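Local coordinates for putative glycosyl hydrolase (Bacteroides thetaiotaomicron VPI-5482, PDB 3K11), which is of unknown function but probably acts as a hydrolase on glycosidic bonds, like other members of glycosyl hydrolase family 88, at residues Q232-A237 / M293-A298; E228-F233 / C276-V281; F176-E181 / P209-M214; Y334-A339 / G351-L356. All coordinates share one frame; numbering follows the deposited sequence. Where two conformers were deposited one is given.

Interaction 1. Residues Q232-A237 / M293-A298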
loop_
_atom_site.group_PDB
_atom_site.type_symbol
_atom_site.label_atom_id
_atom_site.label_comp_id
_atom_site.label_asym_id
_atom_site.label_seq_id
_atom_site.Cartn_x
_atom_site.Cartn_y
_atom_site.Cartn_z
ATOM N N GLN A 232 -32.227 2.088 7.025
ATOM C CA GLN A 232 -31.137 3.067 6.926
ATOM C C GLN A 232 -29.809 2.376 6.795
ATOM O O GLN A 232 -28.992 2.689 5.918
ATOM C CB GLN A 232 -31.090 3.928 8.199
ATOM C CG GLN A 232 -32.272 4.883 8.331
ATOM C CD GLN A 232 -32.309 5.993 7.308
ATOM O OE1 GLN A 232 -31.287 6.415 6.810
ATOM N NE2 GLN A 232 -33.516 6.488 7.027
ATOM N N PHE A 233 -29.560 1.445 7.690
ATOM C CA PHE A 233 -28.231 0.792 7.657
ATOM C C PHE A 233 -27.936 0.248 6.277
ATOM O O PHE A 233 -26.872 0.474 5.722
ATOM C CB PHE A 233 -28.146 -0.322 8.692
ATOM C CG PHE A 233 -26.752 -0.890 8.851
ATOM C CD1 PHE A 233 -26.282 -1.920 8.017
ATOM C CD2 PHE A 233 -25.910 -0.421 9.833
ATOM C CE1 PHE A 233 -25.001 -2.412 8.149
ATOM C CE2 PHE A 233 -24.558 -0.935 9.943
ATOM C CZ PHE A 233 -24.133 -1.897 9.112
ATOM N N LEU A 234 -28.884 -0.490 5.710
ATOM C CA LEU A 234 -28.599 -1.186 4.468
ATOM C C LEU A 234 -28.596 -0.249 3.267
ATOM O O LEU A 234 -27.838 -0.446 2.297
ATOM C CB LEU A 234 -29.622 -2.296 4.285
ATOM C CG LEU A 234 -29.641 -3.462 5.288
ATOM C CD1 LEU A 234 -30.828 -4.355 4.963
ATOM C CD2 LEU A 234 -28.299 -4.281 5.289
ATOM N N GLN A 235 -29.392 0.799 3.326
ATOM C CA GLN A 235 -29.424 1.799 2.219
ATOM C C GLN A 235 -28.139 2.619 2.175
ATOM O O GLN A 235 -27.671 2.998 1.096
ATOM C CB GLN A 235 -30.694 2.669 2.337
ATOM C CG GLN A 235 -31.930 1.908 1.861
ATOM C CD GLN A 235 -33.237 2.665 1.894
ATOM O OE1 GLN A 235 -34.267 2.082 1.529
ATOM N NE2 GLN A 235 -33.234 3.926 2.337
ATOM N N PHE A 236 -27.591 2.963 3.356
ATOM C CA PHE A 236 -26.258 3.557 3.443
ATOM C C PHE A 236 -25.219 2.546 2.944
ATOM O O PHE A 236 -24.389 2.843 2.094
ATOM C CB PHE A 236 -25.865 3.935 4.888
ATOM C CG PHE A 236 -26.312 5.306 5.334
ATOM C CD1 PHE A 236 -25.565 6.412 5.041
ATOM C CD2 PHE A 236 -27.428 5.479 6.128
ATOM C CE1 PHE A 236 -25.944 7.683 5.471
ATOM C CE2 PHE A 236 -27.815 6.771 6.551
ATOM C CZ PHE A 236 -27.071 7.854 6.213
ATOM N N ALA A 237 -25.210 1.362 3.527
ATOM C CA ALA A 237 -24.110 0.410 3.218
ATOM C C ALA A 237 -24.061 0.011 1.749
ATOM O O ALA A 237 -22.977 -0.124 1.224
ATOM C CB ALA A 237 -24.147 -0.833 4.165
HETATM N N MSE A 293 -25.113 -8.272 10.135
HETATM C CA MSE A 293 -23.945 -8.960 10.695
HETATM C C MSE A 293 -22.862 -9.231 9.665
HETATM O O MSE A 293 -21.658 -9.105 9.925
HETATM C CB MSE A 293 -24.388 -10.247 11.396
HETATM C CG MSE A 293 -23.272 -11.023 12.036
HETATM SE SE MSE A 293 -22.323 -10.126 13.484
HETATM C CE MSE A 293 -23.625 -10.289 14.802
ATOM N N ASP A 294 -23.262 -9.656 8.490
ATOM C CA ASP A 294 -22.327 -9.816 7.382
ATOM C C ASP A 294 -21.572 -8.519 7.041
ATOM O O ASP A 294 -20.367 -8.560 6.814
ATOM C CB ASP A 294 -23.058 -10.305 6.135
ATOM C CG ASP A 294 -23.492 -11.771 6.229
ATOM O OD1 ASP A 294 -23.096 -12.492 7.180
ATOM O OD2 ASP A 294 -24.263 -12.182 5.342
ATOM N N TYR A 295 -22.279 -7.395 6.987
ATOM C CA TYR A 295 -21.633 -6.104 6.781
ATOM C C TYR A 295 -20.666 -5.791 7.885
ATOM O O TYR A 295 -19.537 -5.333 7.633
ATOM C CB TYR A 295 -22.642 -4.952 6.685
ATOM C CG TYR A 295 -23.083 -4.656 5.281
ATOM C CD1 TYR A 295 -22.184 -4.212 4.336
ATOM C CD2 TYR A 295 -24.431 -4.781 4.912
ATOM C CE1 TYR A 295 -22.575 -3.934 3.051
ATOM C CE2 TYR A 295 -24.827 -4.459 3.617
ATOM C CZ TYR A 295 -23.878 -4.057 2.699
ATOM O OH TYR A 295 -24.283 -3.744 1.428
ATOM N N PHE A 296 -21.082 -6.032 9.126
ATOM C CA PHE A 296 -20.192 -5.793 10.291
ATOM C C PHE A 296 -18.939 -6.634 10.230
ATOM O O PHE A 296 -17.816 -6.129 10.294
ATOM C CB PHE A 296 -20.910 -6.154 11.587
ATOM C CG PHE A 296 -20.044 -5.947 12.824
ATOM C CD1 PHE A 296 -19.559 -4.679 13.147
ATOM C CD2 PHE A 296 -19.674 -7.038 13.601
ATOM C CE1 PHE A 296 -18.700 -4.502 14.236
ATOM C CE2 PHE A 296 -18.826 -6.884 14.711
ATOM C CZ PHE A 296 -18.356 -5.612 15.033
ATOM N N ARG A 297 -19.122 -7.928 10.036
ATOM C CA ARG A 297 -17.975 -8.805 9.925
ATOM C C ARG A 297 -17.010 -8.476 8.777
ATOM O O ARG A 297 -15.786 -8.580 8.951
ATOM C CB ARG A 297 -18.434 -10.245 9.884
ATOM C CG ARG A 297 -18.896 -10.744 11.243
ATOM C CD ARG A 297 -19.342 -12.155 11.127
ATOM N NE ARG A 297 -19.659 -12.615 12.484
ATOM C CZ ARG A 297 -20.638 -13.457 12.794
ATOM N NH1 ARG A 297 -21.402 -14.007 11.838
ATOM N NH2 ARG A 297 -20.867 -13.748 14.076
ATOM N N ALA A 298 -17.525 -8.094 7.609
ATOM C CA ALA A 298 -16.686 -7.709 6.483
ATOM C C ALA A 298 -15.904 -6.433 6.806
ATOM O O ALA A 298 -14.735 -6.312 6.449
ATOM C CB ALA A 298 -17.509 -7.504 5.204
#
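Tyr295 reaches across from 293-298 and meets three side chains of 232-237. Each meets it differently. Ala237 sits over one face of the ring: its CB is 3.6 Å from the ring centroid and 13° off the ring normal, a CH-pi contact. Leu234 comes to the rim instead, with CD2 3.9 Å from Tyr295 CE2, at the ring edge and near its plane. Phe233 approaches the base of the tyrosine side chain, where its CE1 lies 3.8 Å from Tyr295 CB. That CB is in the plane of the phenylalanine ring, at its edge. The two aromatic side chains run past each other in opposite directions. Phe233 has its CG anti to the backbone N (chi1 -171°), which carries the ring out to the tyrosine although its CB does not point straight there. The Tyr295 hydroxyl ends beside the Ala237 carbonyl, with OH 3.8 Å from Ala237 C. With an alanine here in place of Tyr295, Ala237 CB would lose the ring face it rests on, and a gap would probably open beside Leu234 CD2 and Phe233 CE1.

The tyrosine ring also meets Phe241 edge-to-face, and a 1,2-ethanediol molecule, probably from the crystallisation liquor, lies about 4 Å from its side chain. The helix segments pass at 48° with their axes 11.6 Å apart, a distance bridged mainly by the tyrosine side chain. Such helix-on-helix packing is what builds the alpha/alpha barrel expected of the six-hairpin glycosidases, the clan of this family.

Interaction 2. Residues E228-F233 / C276-V281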
loop_
_atom_site.group_PDB
_atom_site.type_symbol
_atom_site.label_atom_id
_atom_site.label_comp_id
_atom_site.label_asym_id
_atom_site.label_seq_id
_atom_site.Cartn_x
_atom_site.Cartn_y
_atom_site.Cartn_z
ATOM N N GLU A 228 -36.952 0.661 10.438
ATOM C CA GLU A 228 -36.334 1.884 9.881
ATOM C C GLU A 228 -34.850 1.921 10.155
ATOM O O GLU A 228 -34.070 2.277 9.267
ATOM C CB GLU A 228 -37.017 3.122 10.431
ATOM C CG GLU A 228 -36.519 4.455 9.829
ATOM C CD GLU A 228 -36.794 4.588 8.340
ATOM O OE1 GLU A 228 -37.611 3.809 7.780
ATOM O OE2 GLU A 228 -36.200 5.499 7.734
ATOM N N ALA A 229 -34.437 1.509 11.351
ATOM C CA ALA A 229 -32.991 1.438 11.658
ATOM C C ALA A 229 -32.235 0.532 10.688
ATOM O O ALA A 229 -31.175 0.894 10.135
ATOM C CB ALA A 229 -32.791 1.005 13.116
ATOM N N VAL A 230 -32.796 -0.650 10.442
ATOM C CA VAL A 230 -32.213 -1.585 9.469
ATOM C C VAL A 230 -32.209 -1.041 8.023
ATOM O O VAL A 230 -31.225 -1.167 7.285
ATOM C CB VAL A 230 -32.898 -2.966 9.558
ATOM C CG1 VAL A 230 -32.462 -3.906 8.414
ATOM C CG2 VAL A 230 -32.535 -3.618 10.934
ATOM N N LYS A 231 -33.317 -0.449 7.629
ATOM C CA LYS A 231 -33.449 0.121 6.296
ATOM C C LYS A 231 -32.394 1.180 6.065
ATOM O O LYS A 231 -31.737 1.212 5.035
ATOM C CB LYS A 231 -34.844 0.750 6.176
ATOM C CG LYS A 231 -35.157 1.309 4.785
ATOM C CD LYS A 231 -36.511 2.027 4.716
ATOM C CE LYS A 231 -36.702 2.716 3.294
ATOM N NZ LYS A 231 -37.639 3.847 3.351
ATOM N N GLN A 232 -32.227 2.088 7.025
ATOM C CA GLN A 232 -31.137 3.067 6.926
ATOM C C GLN A 232 -29.809 2.376 6.795
ATOM O O GLN A 232 -28.992 2.689 5.918
ATOM C CB GLN A 232 -31.090 3.928 8.199
ATOM C CG GLN A 232 -32.272 4.883 8.331
ATOM C CD GLN A 232 -32.309 5.993 7.308
ATOM O OE1 GLN A 232 -31.287 6.415 6.810
ATOM N NE2 GLN A 232 -33.516 6.488 7.027
ATOM N N PHE A 233 -29.560 1.445 7.690
ATOM C CA PHE A 233 -28.231 0.792 7.657
ATOM C C PHE A 233 -27.936 0.248 6.277
ATOM O O PHE A 233 -26.872 0.474 5.722
ATOM C CB PHE A 233 -28.146 -0.322 8.692
ATOM C CG PHE A 233 -26.752 -0.890 8.851
ATOM C CD1 PHE A 233 -26.282 -1.920 8.017
ATOM C CD2 PHE A 233 -25.910 -0.421 9.833
ATOM C CE1 PHE A 233 -25.001 -2.412 8.149
ATOM C CE2 PHE A 233 -24.558 -0.935 9.943
ATOM C CZ PHE A 233 -24.133 -1.897 9.112
ATOM N N CYS A 276 -22.367 -1.890 15.846
ATOM C CA CYS A 276 -22.438 -2.323 17.247
ATOM C C CYS A 276 -23.687 -1.819 17.944
ATOM O O CYS A 276 -24.341 -2.593 18.616
ATOM C CB CYS A 276 -21.200 -1.852 18.030
ATOM S SG CYS A 276 -19.653 -2.655 17.520
ATOM N N GLU A 277 -24.024 -0.535 17.788
ATOM C CA GLU A 277 -25.217 -0.010 18.427
ATOM C C GLU A 277 -26.501 -0.697 17.959
ATOM O O GLU A 277 -27.423 -0.960 18.757
ATOM C CB GLU A 277 -25.314 1.477 18.189
ATOM C CG GLU A 277 -24.230 2.324 18.886
ATOM C CD GLU A 277 -24.458 2.491 20.353
ATOM O OE1 GLU A 277 -23.972 1.645 21.116
ATOM O OE2 GLU A 277 -25.030 3.528 20.747
ATOM N N LEU A 278 -26.575 -0.969 16.662
ATOM C CA LEU A 278 -27.727 -1.645 16.056
ATOM C C LEU A 278 -27.795 -3.103 16.460
ATOM O O LEU A 278 -28.846 -3.591 16.856
ATOM C CB LEU A 278 -27.679 -1.489 14.530
ATOM C CG LEU A 278 -28.811 -2.092 13.711
ATOM C CD1 LEU A 278 -30.147 -1.601 14.214
ATOM C CD2 LEU A 278 -28.621 -1.799 12.197
ATOM N N LEU A 279 -26.660 -3.794 16.401
ATOM C CA LEU A 279 -26.621 -5.184 16.828
ATOM C C LEU A 279 -26.868 -5.394 18.349
ATOM O O LEU A 279 -27.317 -6.474 18.794
ATOM C CB LEU A 279 -25.347 -5.863 16.316
ATOM C CG LEU A 279 -25.263 -6.098 14.827
ATOM C CD1 LEU A 279 -23.846 -6.405 14.471
ATOM C CD2 LEU A 279 -26.242 -7.193 14.333
ATOM N N ASP A 280 -26.614 -4.352 19.154
ATOM C CA ASP A 280 -26.996 -4.388 20.561
ATOM C C ASP A 280 -28.499 -4.410 20.732
ATOM O O ASP A 280 -28.999 -4.871 21.743
ATOM C CB ASP A 280 -26.462 -3.147 21.287
ATOM C CG ASP A 280 -24.964 -3.229 21.609
ATOM O OD1 ASP A 280 -24.351 -4.334 21.548
ATOM O OD2 ASP A 280 -24.399 -2.151 21.978
ATOM N N VAL A 281 -29.242 -3.881 19.766
ATOM C CA VAL A 281 -30.711 -3.732 19.914
ATOM C C VAL A 281 -31.497 -4.828 19.188
ATOM O O VAL A 281 -32.509 -5.325 19.686
ATOM C CB VAL A 281 -31.143 -2.355 19.400
ATOM C CG1 VAL A 281 -32.635 -2.209 19.411
ATOM C CG2 VAL A 281 -30.511 -1.213 20.246
#
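Leu278 is the one residue of 276-281 that touches 228-233, and it does so with both methyl groups. CG stands anti to the backbone N (chi1 -178°), which sends the branch out toward 228-233. With chi2 at 54° the two methyls divide between neighbours one helical turn apart. CD1 goes to Ala229, 3.9 Å from its CB. CD2 goes to Phe233, 3.8 Å from CB and 3.9 Å from both CG and CD2 of that residue. The methyl thus rests where the phenylalanine chain joins its ring, and it approaches the ring obliquely. Val230 borders the same methyl more loosely, its CG2 4.5 Å from Leu278 CD2.

Another face of 228-233 is polar. Gln232 NE2 donates to Glu228 OE2 at 2.9 Å, a bond within one turn of helix. The carboxylate oxygen lies close to the amide plane, but the amide meets it on its anti side and well out of the carboxylate plane. Arg183 forms a salt bridge with the same oxygen. Gln232 is gripped further by the backbone of Gly187 and Phe189, so its amide should have little freedom to turn.

The segments run nearly antiparallel, at 148°, with axes 11.2 Å apart. Helix 202-217 borders both: Met204 touches Phe233, and Gln213 touches Val281. Helix 289-304 lies against Leu279 through Val292 and Met293. Helices 222-240, 265-281 and 289-304 thus touch one another pairwise, and the Leu278 side chain is buried at the joint of the first two.

Interaction 3. Residues F176-E181 / P209-M214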
loop_
_atom_site.group_PDB
_atom_site.type_symbol
_atom_site.label_atom_id
_atom_site.label_comp_id
_atom_site.label_asym_id
_atom_site.label_seq_id
_atom_site.Cartn_x
_atom_site.Cartn_y
_atom_site.Cartn_z
ATOM N N PHE A 176 -37.358 15.783 15.401
ATOM C CA PHE A 176 -36.462 16.286 14.334
ATOM C C PHE A 176 -35.884 15.159 13.460
ATOM O O PHE A 176 -35.914 15.216 12.229
ATOM C CB PHE A 176 -35.311 17.163 14.842
ATOM C CG PHE A 176 -34.355 17.488 13.739
ATOM C CD1 PHE A 176 -34.626 18.526 12.873
ATOM C CD2 PHE A 176 -33.256 16.702 13.518
ATOM C CE1 PHE A 176 -33.784 18.758 11.808
ATOM C CE2 PHE A 176 -32.441 16.930 12.422
ATOM C CZ PHE A 176 -32.739 17.931 11.576
ATOM N N ILE A 177 -35.285 14.174 14.101
ATOM C CA ILE A 177 -34.630 13.085 13.384
ATOM C C ILE A 177 -35.583 12.410 12.424
ATOM O O ILE A 177 -35.280 12.249 11.225
ATOM C CB ILE A 177 -34.035 12.050 14.385
ATOM C CG1 ILE A 177 -32.884 12.694 15.181
ATOM C CG2 ILE A 177 -33.538 10.739 13.690
ATOM C CD1 ILE A 177 -32.490 11.915 16.406
ATOM N N ILE A 178 -36.741 12.003 12.946
ATOM C CA ILE A 178 -37.602 11.099 12.194
ATOM C C ILE A 178 -38.535 11.795 11.243
ATOM O O ILE A 178 -38.902 11.212 10.207
ATOM C CB ILE A 178 -38.369 10.110 13.147
ATOM C CG1 ILE A 178 -38.569 8.767 12.440
ATOM C CG2 ILE A 178 -39.668 10.768 13.694
ATOM C CD1 ILE A 178 -37.293 7.953 12.260
ATOM N N ASN A 179 -38.896 13.033 11.546
ATOM C CA ASN A 179 -39.822 13.782 10.732
ATOM C C ASN A 179 -39.294 14.996 9.959
ATOM O O ASN A 179 -39.897 15.386 8.976
ATOM C CB ASN A 179 -40.952 14.298 11.625
ATOM C CG ASN A 179 -41.765 13.187 12.245
ATOM O OD1 ASN A 179 -42.123 12.259 11.562
ATOM N ND2 ASN A 179 -42.111 13.314 13.508
ATOM N N LYS A 180 -38.220 15.619 10.415
ATOM C CA LYS A 180 -37.723 16.829 9.805
ATOM C C LYS A 180 -36.423 16.716 9.023
ATOM O O LYS A 180 -36.229 17.422 8.035
ATOM C CB LYS A 180 -37.563 17.859 10.885
ATOM C CG LYS A 180 -38.904 18.190 11.553
ATOM C CD LYS A 180 -38.724 19.340 12.512
ATOM C CE LYS A 180 -40.060 19.700 13.213
ATOM N NZ LYS A 180 -39.875 20.808 14.237
ATOM N N GLU A 181 -35.525 15.859 9.472
ATOM C CA GLU A 181 -34.250 15.670 8.787
ATOM C C GLU A 181 -34.434 15.359 7.299
ATOM O O GLU A 181 -35.272 14.531 6.947
ATOM C CB GLU A 181 -33.469 14.530 9.461
ATOM C CG GLU A 181 -32.165 14.099 8.762
ATOM C CD GLU A 181 -31.229 15.255 8.436
ATOM O OE1 GLU A 181 -30.943 16.087 9.336
ATOM O OE2 GLU A 181 -30.784 15.349 7.275
ATOM N N PRO A 209 -28.409 4.847 15.577
ATOM C CA PRO A 209 -28.573 4.458 16.988
ATOM C C PRO A 209 -29.796 5.051 17.678
ATOM O O PRO A 209 -30.448 4.365 18.480
ATOM C CB PRO A 209 -27.260 4.917 17.636
ATOM C CG PRO A 209 -26.253 4.809 16.489
ATOM C CD PRO A 209 -27.071 5.411 15.355
ATOM N N ALA A 210 -30.126 6.307 17.374
ATOM C CA ALA A 210 -31.300 6.946 17.958
ATOM C C ALA A 210 -32.578 6.194 17.575
ATOM O O ALA A 210 -33.478 6.005 18.399
ATOM C CB ALA A 210 -31.390 8.398 17.483
ATOM N N VAL A 211 -32.672 5.848 16.289
ATOM C CA VAL A 211 -33.830 5.109 15.787
ATOM C C VAL A 211 -33.875 3.739 16.457
ATOM O O VAL A 211 -34.919 3.328 16.934
ATOM C CB VAL A 211 -33.845 5.029 14.237
ATOM C CG1 VAL A 211 -35.075 4.214 13.752
ATOM C CG2 VAL A 211 -33.841 6.450 13.607
ATOM N N ALA A 212 -32.747 3.013 16.506
ATOM C CA ALA A 212 -32.678 1.726 17.198
ATOM C C ALA A 212 -33.105 1.829 18.684
ATOM O O ALA A 212 -33.901 1.017 19.177
ATOM C CB ALA A 212 -31.245 1.094 17.049
ATOM N N GLN A 213 -32.618 2.844 19.389
ATOM C CA GLN A 213 -32.999 3.014 20.789
ATOM C C GLN A 213 -34.448 3.404 20.964
ATOM O O GLN A 213 -35.100 2.961 21.923
ATOM C CB GLN A 213 -32.059 4.016 21.483
ATOM C CG GLN A 213 -30.662 3.420 21.774
ATOM C CD GLN A 213 -30.681 2.340 22.805
ATOM O OE1 GLN A 213 -31.484 2.363 23.727
ATOM N NE2 GLN A 213 -29.797 1.358 22.663
HETATM N N MSE A 214 -34.972 4.226 20.065
HETATM C CA MSE A 214 -36.390 4.594 20.142
HETATM C C MSE A 214 -37.280 3.375 20.011
HETATM O O MSE A 214 -38.395 3.384 20.556
HETATM C CB MSE A 214 -36.846 5.586 19.080
HETATM C CG MSE A 214 -36.768 7.002 19.378
HETATM SE SE MSE A 214 -37.422 7.678 21.029
HETATM C CE MSE A 214 -39.115 8.285 20.667
#
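Ile177 and Ile178 lean together on Ala210 and Val211. Ile177 points its CB toward 209-214 and branches there. One branch is CG2, which lies 4.3 Å from Val211 CG2, a loose methyl-to-methyl touch. The other is CG1, anti to the carbonyl carbon (chi1 -67°), which makes no close contact across the pair itself. It carries the chain on, extended, to CD1. This tip closes on Ala210, with Ile177 CD1 3.8 Å from Ala210 CB. Leu144 borders the same side chain.

Ile178 adds a second tip: its CD1 is 4.0 Å from Val211 CG2, and the two side chains cross at about a right angle. The helix segments cross steeply too, at 100°, with axes 10.9 Å apart. The turn that carries both isoleucines is a wider, pi-type one: Phe176 O accepts from both Lys180 N at 3.0 Å and Glu181 N at 2.9 Å.

Val211 also touches Tyr225, Glu228 and Ala229, which places it between helices 167-180 and 222-240. Every atom that meets across the contact is aliphatic carbon. The joint therefore depends on the fit of methyl groups and their burial from water, not on directional bonds.

Interaction 4. Residues Y334-A339 / G351-L356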
loop_
_atom_site.group_PDB
_atom_site.type_symbol
_atom_site.label_atom_id
_atom_site.label_comp_id
_atom_site.label_asym_id
_atom_site.label_seq_id
_atom_site.Cartn_x
_atom_site.Cartn_y
_atom_site.Cartn_z
ATOM N N TYR A 334 -12.914 -0.047 20.947
ATOM C CA TYR A 334 -14.206 -0.297 21.568
ATOM C C TYR A 334 -14.959 -1.346 20.759
ATOM O O TYR A 334 -15.509 -2.293 21.317
ATOM C CB TYR A 334 -15.098 0.949 21.696
ATOM C CG TYR A 334 -16.528 0.518 21.968
ATOM C CD1 TYR A 334 -16.908 0.058 23.226
ATOM C CD2 TYR A 334 -17.489 0.494 20.958
ATOM C CE1 TYR A 334 -18.191 -0.391 23.449
ATOM C CE2 TYR A 334 -18.791 0.007 21.183
ATOM C CZ TYR A 334 -19.121 -0.419 22.437
ATOM O OH TYR A 334 -20.392 -0.870 22.714
ATOM N N CYS A 335 -15.078 -1.118 19.456
ATOM C CA CYS A 335 -15.890 -2.019 18.660
ATOM C C CYS A 335 -15.397 -3.451 18.713
ATOM O O CYS A 335 -16.184 -4.376 18.739
ATOM C CB CYS A 335 -15.918 -1.585 17.219
ATOM S SG CYS A 335 -16.850 -0.015 17.041
ATOM N N LEU A 336 -14.085 -3.614 18.650
ATOM C CA LEU A 336 -13.496 -4.947 18.629
ATOM C C LEU A 336 -13.672 -5.644 19.961
ATOM O O LEU A 336 -14.110 -6.811 20.003
ATOM C CB LEU A 336 -12.031 -4.871 18.215
ATOM C CG LEU A 336 -11.716 -4.455 16.789
ATOM C CD1 LEU A 336 -10.187 -4.166 16.653
ATOM C CD2 LEU A 336 -12.266 -5.476 15.702
ATOM N N ALA A 337 -13.395 -4.945 21.065
ATOM C CA ALA A 337 -13.574 -5.548 22.402
ATOM C C ALA A 337 -15.041 -5.915 22.606
ATOM O O ALA A 337 -15.357 -6.990 23.147
ATOM C CB ALA A 337 -13.098 -4.583 23.476
ATOM N N HIS A 338 -15.942 -5.020 22.191
ATOM C CA HIS A 338 -17.385 -5.251 22.353
ATOM C C HIS A 338 -17.849 -6.503 21.584
ATOM O O HIS A 338 -18.574 -7.348 22.116
ATOM C CB HIS A 338 -18.159 -4.046 21.856
ATOM C CG HIS A 338 -19.615 -4.092 22.176
ATOM N ND1 HIS A 338 -20.070 -4.087 23.479
ATOM C CD2 HIS A 338 -20.716 -4.126 21.381
ATOM C CE1 HIS A 338 -21.395 -4.159 23.472
ATOM N NE2 HIS A 338 -21.815 -4.155 22.215
ATOM N N ALA A 339 -17.393 -6.594 20.333
ATOM C CA ALA A 339 -17.765 -7.696 19.442
ATOM C C ALA A 339 -17.224 -9.020 19.997
ATOM O O ALA A 339 -17.881 -10.042 19.877
ATOM C CB ALA A 339 -17.231 -7.464 18.017
ATOM N N GLY A 351 -8.524 -10.327 19.899
ATOM C CA GLY A 351 -8.154 -9.799 21.192
ATOM C C GLY A 351 -6.853 -9.017 21.165
ATOM O O GLY A 351 -6.769 -7.934 21.719
ATOM N N PRO A 352 -5.824 -9.571 20.520
ATOM C CA PRO A 352 -4.544 -8.852 20.457
ATOM C C PRO A 352 -4.559 -7.554 19.658
ATOM O O PRO A 352 -3.769 -6.639 19.951
ATOM C CB PRO A 352 -3.615 -9.887 19.839
ATOM C CG PRO A 352 -4.207 -11.192 20.222
ATOM C CD PRO A 352 -5.684 -10.946 20.006
ATOM N N VAL A 353 -5.458 -7.466 18.678
ATOM C CA VAL A 353 -5.690 -6.245 17.915
ATOM C C VAL A 353 -6.239 -5.157 18.828
ATOM O O VAL A 353 -5.737 -4.047 18.872
ATOM C CB VAL A 353 -6.648 -6.489 16.748
ATOM C CG1 VAL A 353 -6.874 -5.178 15.939
ATOM C CG2 VAL A 353 -6.073 -7.593 15.812
ATOM N N ALA A 354 -7.275 -5.499 19.577
ATOM C CA ALA A 354 -7.877 -4.575 20.521
ATOM C C ALA A 354 -6.856 -4.177 21.589
ATOM O O ALA A 354 -6.743 -3.004 21.972
ATOM C CB ALA A 354 -9.138 -5.205 21.143
ATOM N N GLN A 355 -6.137 -5.161 22.126
ATOM C CA GLN A 355 -5.189 -4.902 23.192
ATOM C C GLN A 355 -4.070 -3.932 22.752
ATOM O O GLN A 355 -3.721 -2.998 23.477
ATOM C CB GLN A 355 -4.610 -6.231 23.678
ATOM C CG GLN A 355 -3.674 -6.097 24.903
ATOM C CD GLN A 355 -3.832 -7.192 25.921
ATOM O OE1 GLN A 355 -4.901 -7.785 26.060
ATOM N NE2 GLN A 355 -2.795 -7.410 26.707
ATOM N N LEU A 356 -3.509 -4.160 21.580
ATOM C CA LEU A 356 -2.465 -3.302 21.019
ATOM C C LEU A 356 -3.044 -1.927 20.770
ATOM O O LEU A 356 -2.402 -0.884 21.023
ATOM C CB LEU A 356 -1.941 -3.876 19.707
ATOM C CG LEU A 356 -0.952 -2.988 18.958
ATOM C CD1 LEU A 356 0.310 -2.675 19.812
ATOM C CD2 LEU A 356 -0.585 -3.549 17.581
#
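Leu336 and Ala337 are the residues of 334-339 that face Val353 and Ala354. Before them, Tyr334 points its CB away from 351-356. Its ring packs one face on His338 CB, and its OH stands 3.2 Å above the plane of the His338 ring, over the centre.

Leu336 then makes the main contact. Its CG is anti to the carbonyl carbon (chi1 -68°), and CD1 reaches Val353 CG1 at a tight 3.5 Å. The two side chains meet at a slant. Nearer the backbone, Leu336 CB lies 4.1 Å from Ala354 CB. The small Ala354 side chain probably allows the close approach: the CA atoms of Leu336 and Ala354 are 5.9 Å apart and the segment axes 8.8 Å. Helices 326-342 and 347-362 follow each other in the chain, and the two segments run nearly antiparallel, at 143°. They form an antiparallel helical hairpin, consistent with the alpha/alpha barrel expected of the six-hairpin clan.

Ala337 borders Ala354 through its backbone, with Ala337 N 4.3 Å from Ala354 CB. Its own side chain also meets Glu409 and Leu413 of helix 400-416. His338 faces elsewhere and holds two acidic residues: ND1 is hydrogen-bonded to Glu409 and NE2 to Asp280. Across the contact, Val353 and the preceding Pro352 also touch Phe382 of the second subunit, so helix 347-362 lies at the subunit interface.

In the fold
From the N terminus, interaction 3 closes first, joining helix 167-180 to helix 202-217. Interactions 2 and 1 follow. Both start from helix 222-240, sharing Gln232 and Phe233, and their loops overlap: one closes on helix 265-281, the other on the next helix, 289-304. Interaction 4 comes last, in series, and closes the short turn between helices 326-342 and 347-362. Side chains join the set. Glu277 of interaction 2 packs on Pro209 of interaction 3. Cys276 lies against Cys335 of interaction 4, while Phe296 of 293-298 touches Ala339. Interactions 3 and 4 lie on opposite sides of the chain's centre, without touching.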